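Local coordinates for protein glutathione S-transferase (PDB 4E8H) that binds glutathione as a homodimer and probably catalyses its conjugation to electrophilic compounds, as glutathione transferases do, at residues B[70-75]-B[109-114]; B[100-105]-B[144-149]. All coordinates share one frame; numbering follows the deposited sequence.

How the contacts relate
Both contacts use helix 93-124, and their centres lie 13 Å apart. Contact 1 joins this helix to the glutathione-carrying start of helix 71-82; contact 2, nearer the start of the same helix, joins it to the end of helix 130-146. The two meet directly: Arg72 CD lies 3.5 Å from Leu103 O, and Leu110 N to Phe105 O, at 3.0 Å, is a probable hydrogen bond, its five-residue spacing matching the wider turn at 109-111. Contact 1 contains pocket residues, whereas the Phe105 side chain of contact 2 is about 13 Å from glutathione and about 8 Å from that of Arg72. Both contacts also reach the second subunit.

Contact 1: residues B[70-75]-B[109-114]; sequences ESRAIQ and TLYLRY. With GSH (glutathione), chain F.
Arg72 turns CG anti to its carbonyl carbon (chi1 -64°) and then runs extended from CG to NE, which carries its guanidinium toward helix 93-124; Tyr111 answers with CG set opposite the backbone N (chi1 -171°). The bridge is slender: the CA atoms of the two residues are 11.9 Å apart, and only 58 Å² is buried between segments 70-75 and 109-114. Arg72 NH2 rests 3.8 Å from Tyr111 CB and nearly as close to Tyr111 CG, at the root of the ring, with the guanidinium and ring planes 55° apart, so this is oblique packing and not a stack. The same NH2 forms a salt bridge with Asp106, which helps to anchor the planar group, while Arg72 NH1 comes within 3.2 Å of glutathione O11, near the guanidinium plane.

The start of helix 71-82 holds the gamma-glutamyl end of glutathione, while His56 and Ile58 bond the ligand elsewhere. Ser71 OG donates to glutathione O11, of the gamma-glutamyl carboxylate, at 2.6 Å. Ser71 N reaches glutathione O12 at 2.8 Å and bonds O11 weakly. Glu70, in the N-cap position, accepts from glutathione N1 through OE1 at 2.8 Å. With an alanine here, the ligand amine would probably lose its anionic mate and be freer to turn, although Ser71 would still hold the carboxylate.

Arg72 thus links the glutathione-binding thioredoxin-like domain to the helical domain. Helix 160-174 touches Arg72 through Thr164 and Tyr111 through Thr168, helix 16-27 meets the tyrosine through Pro16 and Pro17, and strand 66-69 leads directly into Glu70.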
loop_
_atom_site.group_PDB
_atom_site.type_symbol
_atom_site.label_atom_id
_atom_site.label_comp_id
_atom_site.label_asym_id
_atom_site.label_seq_id
_atom_site.Cartn_x
_atom_site.Cartn_y
_atom_site.Cartn_z
ATOM N N GLU B 70 -5.449 -8.234 2.910
ATOM C CA GLU B 70 -4.371 -7.224 2.959
ATOM C C GLU B 70 -4.028 -6.893 4.408
ATOM O O GLU B 70 -4.817 -6.259 5.115
ATOM C CB GLU B 70 -4.693 -5.946 2.164
ATOM C CG GLU B 70 -4.696 -6.116 0.648
ATOM C CD GLU B 70 -3.314 -6.328 0.035
ATOM O OE1 GLU B 70 -2.286 -6.113 0.718
ATOM O OE2 GLU B 70 -3.265 -6.710 -1.154
ATOM N N SER B 71 -2.844 -7.328 4.834
ATOM C CA SER B 71 -2.400 -7.183 6.222
ATOM C C SER B 71 -2.502 -5.758 6.760
ATOM O O SER B 71 -2.935 -5.553 7.895
ATOM C CB SER B 71 -0.966 -7.693 6.386
ATOM O OG SER B 71 -0.087 -7.037 5.485
ATOM N N ARG B 72 -2.112 -4.780 5.945
ATOM C CA ARG B 72 -2.048 -3.391 6.398
ATOM C C ARG B 72 -3.431 -2.736 6.529
ATOM O O ARG B 72 -3.626 -1.858 7.375
ATOM C CB ARG B 72 -1.082 -2.575 5.523
ATOM C CG ARG B 72 0.377 -3.058 5.634
ATOM C CD ARG B 72 1.247 -2.603 4.458
ATOM N NE ARG B 72 2.520 -3.328 4.396
ATOM C CZ ARG B 72 2.687 -4.523 3.829
ATOM N NH1 ARG B 72 1.665 -5.154 3.265
ATOM N NH2 ARG B 72 3.885 -5.090 3.826
ATOM N N ALA B 73 -4.387 -3.183 5.713
ATOM C CA ALA B 73 -5.792 -2.784 5.863
ATOM C C ALA B 73 -6.428 -3.430 7.098
ATOM O O ALA B 73 -7.238 -2.801 7.786
ATOM C CB ALA B 73 -6.584 -3.128 4.611
ATOM N N ILE B 74 -6.061 -4.684 7.365
ATOM C CA ILE B 74 -6.503 -5.394 8.569
ATOM C C ILE B 74 -5.995 -4.695 9.834
ATOM O O ILE B 74 -6.770 -4.438 10.758
ATOM C CB ILE B 74 -6.068 -6.883 8.563
ATOM C CG1 ILE B 74 -6.783 -7.650 7.443
ATOM C CG2 ILE B 74 -6.360 -7.537 9.916
ATOM C CD1 ILE B 74 -6.191 -9.024 7.139
ATOM N N GLN B 75 -4.699 -4.385 9.857
ATOM C CA GLN B 75 -4.077 -3.664 10.969
ATOM C C GLN B 75 -4.814 -2.377 11.315
ATOM O O GLN B 75 -5.172 -2.149 12.475
ATOM C CB GLN B 75 -2.642 -3.291 10.619
ATOM C CG GLN B 75 -1.621 -4.378 10.790
ATOM C CD GLN B 75 -0.231 -3.850 10.534
ATOM O OE1 GLN B 75 0.150 -3.595 9.390
ATOM N NE2 GLN B 75 0.531 -3.655 11.603
ATOM N N THR B 109 7.657 -0.558 -1.340
ATOM C CA THR B 109 9.106 -0.371 -1.406
ATOM C C THR B 109 9.876 -1.437 -0.620
ATOM O O THR B 109 10.515 -2.304 -1.218
ATOM C CB THR B 109 9.518 1.058 -0.961
ATOM O OG1 THR B 109 8.818 2.025 -1.755
ATOM C CG2 THR B 109 11.022 1.275 -1.121
ATOM N N LEU B 110 9.802 -1.375 0.711
ATOM C CA LEU B 110 10.611 -2.240 1.576
ATOM C C LEU B 110 10.289 -3.723 1.424
ATOM O O LEU B 110 11.179 -4.525 1.132
ATOM C CB LEU B 110 10.497 -1.822 3.051
ATOM C CG LEU B 110 11.450 -2.524 4.031
ATOM C CD1 LEU B 110 12.888 -2.039 3.856
ATOM C CD2 LEU B 110 10.998 -2.331 5.471
ATOM N N TYR B 111 9.023 -4.082 1.628
ATOM C CA TYR B 111 8.621 -5.483 1.572
ATOM C C TYR B 111 8.798 -6.083 0.179
ATOM O O TYR B 111 9.231 -7.229 0.045
ATOM C CB TYR B 111 7.185 -5.678 2.061
ATOM C CG TYR B 111 6.826 -7.133 2.223
ATOM C CD1 TYR B 111 7.398 -7.899 3.238
ATOM C CD2 TYR B 111 5.930 -7.752 1.352
ATOM C CE1 TYR B 111 7.085 -9.240 3.388
ATOM C CE2 TYR B 111 5.605 -9.096 1.497
ATOM C CZ TYR B 111 6.188 -9.833 2.515
ATOM O OH TYR B 111 5.879 -11.163 2.667
ATOM N N LEU B 112 8.463 -5.304 -0.846
ATOM C CA LEU B 112 8.623 -5.734 -2.233
ATOM C C LEU B 112 10.081 -6.048 -2.572
ATOM O O LEU B 112 10.374 -7.089 -3.164
ATOM C CB LEU B 112 8.064 -4.680 -3.196
ATOM C CG LEU B 112 8.293 -4.875 -4.700
ATOM C CD1 LEU B 112 7.634 -6.155 -5.219
ATOM C CD2 LEU B 112 7.796 -3.663 -5.472
ATOM N N ARG B 113 10.983 -5.141 -2.194
ATOM C CA ARG B 113 12.420 -5.328 -2.420
ATOM C C ARG B 113 12.992 -6.477 -1.587
ATOM O O ARG B 113 13.914 -7.168 -2.032
ATOM C CB ARG B 113 13.189 -4.028 -2.166
ATOM C CG ARG B 113 13.087 -3.026 -3.312
ATOM C CD ARG B 113 13.343 -1.604 -2.839
ATOM N NE ARG B 113 12.946 -0.615 -3.840
ATOM C CZ ARG B 113 13.742 0.329 -4.337
ATOM N NH1 ARG B 113 14.999 0.441 -3.926
ATOM N NH2 ARG B 113 13.273 1.177 -5.243
ATOM N N TYR B 114 12.443 -6.669 -0.387
ATOM C CA TYR B 114 12.748 -7.836 0.443
ATOM C C TYR B 114 12.371 -9.121 -0.295
ATOM O O TYR B 114 13.169 -10.061 -0.362
ATOM C CB TYR B 114 12.020 -7.752 1.797
ATOM C CG TYR B 114 11.907 -9.073 2.540
ATOM C CD1 TYR B 114 12.911 -9.495 3.410
ATOM C CD2 TYR B 114 10.789 -9.898 2.375
ATOM C CE1 TYR B 114 12.812 -10.707 4.092
ATOM C CE2 TYR B 114 10.681 -11.113 3.047
ATOM C CZ TYR B 114 11.696 -11.510 3.906
ATOM O OH TYR B 114 11.597 -12.706 4.579
HETATM N N1 GSH F . -0.055 -7.825 0.294
HETATM C CA1 GSH F . -0.642 -8.968 0.972
HETATM C C1 GSH F . -0.819 -8.640 2.427
HETATM O O11 GSH F . -0.132 -7.744 2.963
HETATM O O12 GSH F . -1.660 -9.256 3.120
HETATM C CB1 GSH F . 0.265 -10.186 0.813
HETATM C CG1 GSH F . -0.533 -11.486 0.919
HETATM C CD1 GSH F . 0.213 -12.642 0.287
HETATM O OE1 GSH F . 0.842 -12.491 -0.966
HETATM N N2 GSH F . 0.236 -13.788 0.966
HETATM C CA2 GSH F . 0.828 -14.997 0.416
HETATM C C2 GSH F . -0.221 -15.852 -0.227
HETATM O O2 GSH F . -1.526 -15.836 0.304
HETATM C CB2 GSH F . 1.516 -15.782 1.526
HETATM S SG2 GSH F . 2.921 -14.895 2.249
HETATM N N3 GSH F . 0.133 -16.592 -1.279
HETATM C CA3 GSH F . -0.757 -17.578 -1.875
HETATM C C3 GSH F . -1.608 -16.997 -2.983
HETATM O O31 GSH F . -1.688 -15.759 -3.139
HETATM O O32 GSH F . -2.244 -17.744 -3.762
#

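Contact 2: residues B[100-105]-B[144-149]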
loop_
_atom_site.group_PDB
_atom_site.type_symbol
_atom_site.label_atom_id
_atom_site.label_comp_id
_atom_site.label_asym_id
_atom_site.label_seq_id
_atom_site.Cartn_x
_atom_site.Cartn_y
_atom_site.Cartn_z
ATOM N N ASP B 100 0.296 6.497 7.058
ATOM C CA ASP B 100 -0.142 5.953 5.773
ATOM C C ASP B 100 0.974 5.903 4.737
ATOM O O ASP B 100 1.068 4.932 3.982
ATOM C CB ASP B 100 -1.372 6.695 5.237
ATOM C CG ASP B 100 -2.644 6.314 5.976
ATOM O OD1 ASP B 100 -2.707 5.198 6.541
ATOM O OD2 ASP B 100 -3.587 7.135 5.999
ATOM N N GLN B 101 1.822 6.931 4.714
ATOM C CA GLN B 101 2.989 6.933 3.831
ATOM C C GLN B 101 3.969 5.811 4.193
ATOM O O GLN B 101 4.505 5.148 3.302
ATOM C CB GLN B 101 3.685 8.300 3.822
ATOM C CG GLN B 101 4.966 8.359 2.980
ATOM C CD GLN B 101 6.206 7.962 3.765
ATOM O OE1 GLN B 101 6.391 8.383 4.907
ATOM N NE2 GLN B 101 7.065 7.151 3.153
ATOM N N ARG B 102 4.197 5.606 5.490
ATOM C CA ARG B 102 5.097 4.549 5.953
ATOM C C ARG B 102 4.548 3.161 5.608
ATOM O O ARG B 102 5.313 2.264 5.248
ATOM C CB ARG B 102 5.385 4.667 7.456
ATOM C CG ARG B 102 5.997 6.004 7.908
ATOM C CD ARG B 102 7.392 6.255 7.328
ATOM N NE ARG B 102 8.136 7.233 8.122
ATOM C CZ ARG B 102 8.573 8.413 7.687
ATOM N NH1 ARG B 102 8.371 8.800 6.434
ATOM N NH2 ARG B 102 9.236 9.208 8.517
ATOM N N LEU B 103 3.226 3.000 5.703
ATOM C CA LEU B 103 2.558 1.754 5.314
ATOM C C LEU B 103 2.666 1.480 3.811
ATOM O O LEU B 103 2.912 0.343 3.405
ATOM C CB LEU B 103 1.091 1.747 5.767
ATOM C CG LEU B 103 0.817 1.578 7.267
ATOM C CD1 LEU B 103 -0.635 1.905 7.596
ATOM C CD2 LEU B 103 1.176 0.175 7.752
ATOM N N ASN B 104 2.483 2.522 2.999
ATOM C CA ASN B 104 2.704 2.436 1.554
ATOM C C ASN B 104 4.181 2.211 1.209
ATOM O O ASN B 104 4.496 1.474 0.269
ATOM C CB ASN B 104 2.152 3.671 0.832
ATOM C CG ASN B 104 0.644 3.600 0.601
ATOM O OD1 ASN B 104 0.172 3.769 -0.523
ATOM N ND2 ASN B 104 -0.114 3.350 1.665
ATOM N N PHE B 105 5.076 2.841 1.972
ATOM C CA PHE B 105 6.513 2.570 1.870
ATOM C C PHE B 105 6.785 1.089 2.116
ATOM O O PHE B 105 7.486 0.444 1.339
ATOM C CB PHE B 105 7.304 3.432 2.867
ATOM C CG PHE B 105 8.771 3.078 2.964
ATOM C CD1 PHE B 105 9.674 3.499 1.991
ATOM C CD2 PHE B 105 9.249 2.337 4.044
ATOM C CE1 PHE B 105 11.028 3.176 2.085
ATOM C CE2 PHE B 105 10.602 2.011 4.147
ATOM C CZ PHE B 105 11.493 2.431 3.167
ATOM N N ASN B 144 16.469 4.129 7.449
ATOM C CA ASN B 144 17.403 4.725 8.398
ATOM C C ASN B 144 17.241 6.245 8.469
ATOM O O ASN B 144 17.284 6.828 9.554
ATOM C CB ASN B 144 18.850 4.360 8.059
ATOM C CG ASN B 144 19.802 4.666 9.197
ATOM O OD1 ASN B 144 19.815 3.971 10.214
ATOM N ND2 ASN B 144 20.601 5.714 9.037
ATOM N N THR B 145 17.042 6.871 7.311
ATOM C CA THR B 145 16.807 8.314 7.230
ATOM C C THR B 145 15.462 8.708 7.847
ATOM O O THR B 145 15.376 9.726 8.537
ATOM C CB THR B 145 16.926 8.825 5.772
ATOM O OG1 THR B 145 18.222 8.492 5.264
ATOM C CG2 THR B 145 16.738 10.343 5.688
ATOM N N PHE B 146 14.424 7.900 7.617
ATOM C CA PHE B 146 13.102 8.160 8.205
ATOM C C PHE B 146 13.196 8.233 9.726
ATOM O O PHE B 146 12.446 8.970 10.368
ATOM C CB PHE B 146 12.069 7.087 7.817
ATOM C CG PHE B 146 11.757 7.015 6.337
ATOM C CD1 PHE B 146 12.127 8.035 5.461
ATOM C CD2 PHE B 146 11.056 5.924 5.831
ATOM C CE1 PHE B 146 11.831 7.951 4.101
ATOM C CE2 PHE B 146 10.749 5.836 4.477
ATOM C CZ PHE B 146 11.138 6.851 3.610
ATOM N N LEU B 147 14.129 7.468 10.287
ATOM C CA LEU B 147 14.308 7.383 11.733
ATOM C C LEU B 147 15.263 8.434 12.318
ATOM O O LEU B 147 15.548 8.412 13.520
ATOM C CB LEU B 147 14.735 5.963 12.126
ATOM C CG LEU B 147 13.682 4.873 11.899
ATOM C CD1 LEU B 147 14.311 3.493 11.784
ATOM C CD2 LEU B 147 12.612 4.905 12.983
ATOM N N ASP B 148 15.739 9.355 11.481
ATOM C CA ASP B 148 16.566 10.470 11.953
ATOM C C ASP B 148 15.743 11.405 12.838
ATOM O O ASP B 148 14.870 12.129 12.351
ATOM C CB ASP B 148 17.177 11.247 10.781
ATOM C CG ASP B 148 17.991 12.452 11.234
ATOM O OD1 ASP B 148 19.123 12.259 11.728
ATOM O OD2 ASP B 148 17.502 13.593 11.088
ATOM N N GLY B 149 16.015 11.365 14.141
ATOM C CA GLY B 149 15.375 12.266 15.101
ATOM C C GLY B 149 13.965 11.893 15.530
ATOM O O GLY B 149 13.243 12.722 16.088
#
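Arg102 and Phe146 mark the nearest backbone approach, with CA atoms 9.1 Å apart, a separation that leaves the joining to large side chains. Segment 100-105 is helical throughout, inside helix 93-124. Segment 144-149 takes in the last turn of helix 130-146, then unwinds after Phe146; a bond from Asp148 N to Thr145 O, 3.0 Å, spans the turn. The contact thus packs two helices of the all-helical C-terminal domain of the glutathione transferase fold, and Gln101 and Phe105 also pack on Trp69 and Gln55 of the second subunit.

Phe146 is the hub of the 203 Å² buried here. Over one face lies the guanidinium of Arg102, whose chain bends at chi2 (-65°) to fold its end back toward the phenyl group. The planes are only 7° apart and the centres 4.2 Å, a flat stack and an off-centre cation-pi contact, with Arg102 NH2 reaching past the ring to Phe146 CB at 3.6 Å. At its edge the Phe146 ring meets Phe105: Phe146 CE2 stands over the centre of the Phe105 face, 3.6 Å from Phe105 CD1, in an edge-to-face pair with planes at 70°. Gln101 NE2 approaches Phe146 CZ obliquely at 4.1 Å.

No hydrogen bond crosses between the segments, so dispersion and pi electrostatics carry the contact. Arg102 is nonetheless tethered: NE donates to Val153 O, and NH1 approaches Gln101 OE1, although that modelled bond is doubtfully short. The cation above Phe146 would probably draw on its pi electrons and make the C-H edge presented to Phe105 slightly more positive. Arg150, bonded to Phe146 O, also touches Arg102, and the C-terminal end of helix 130-146 probably offsets some of the cost of the two nearby cations.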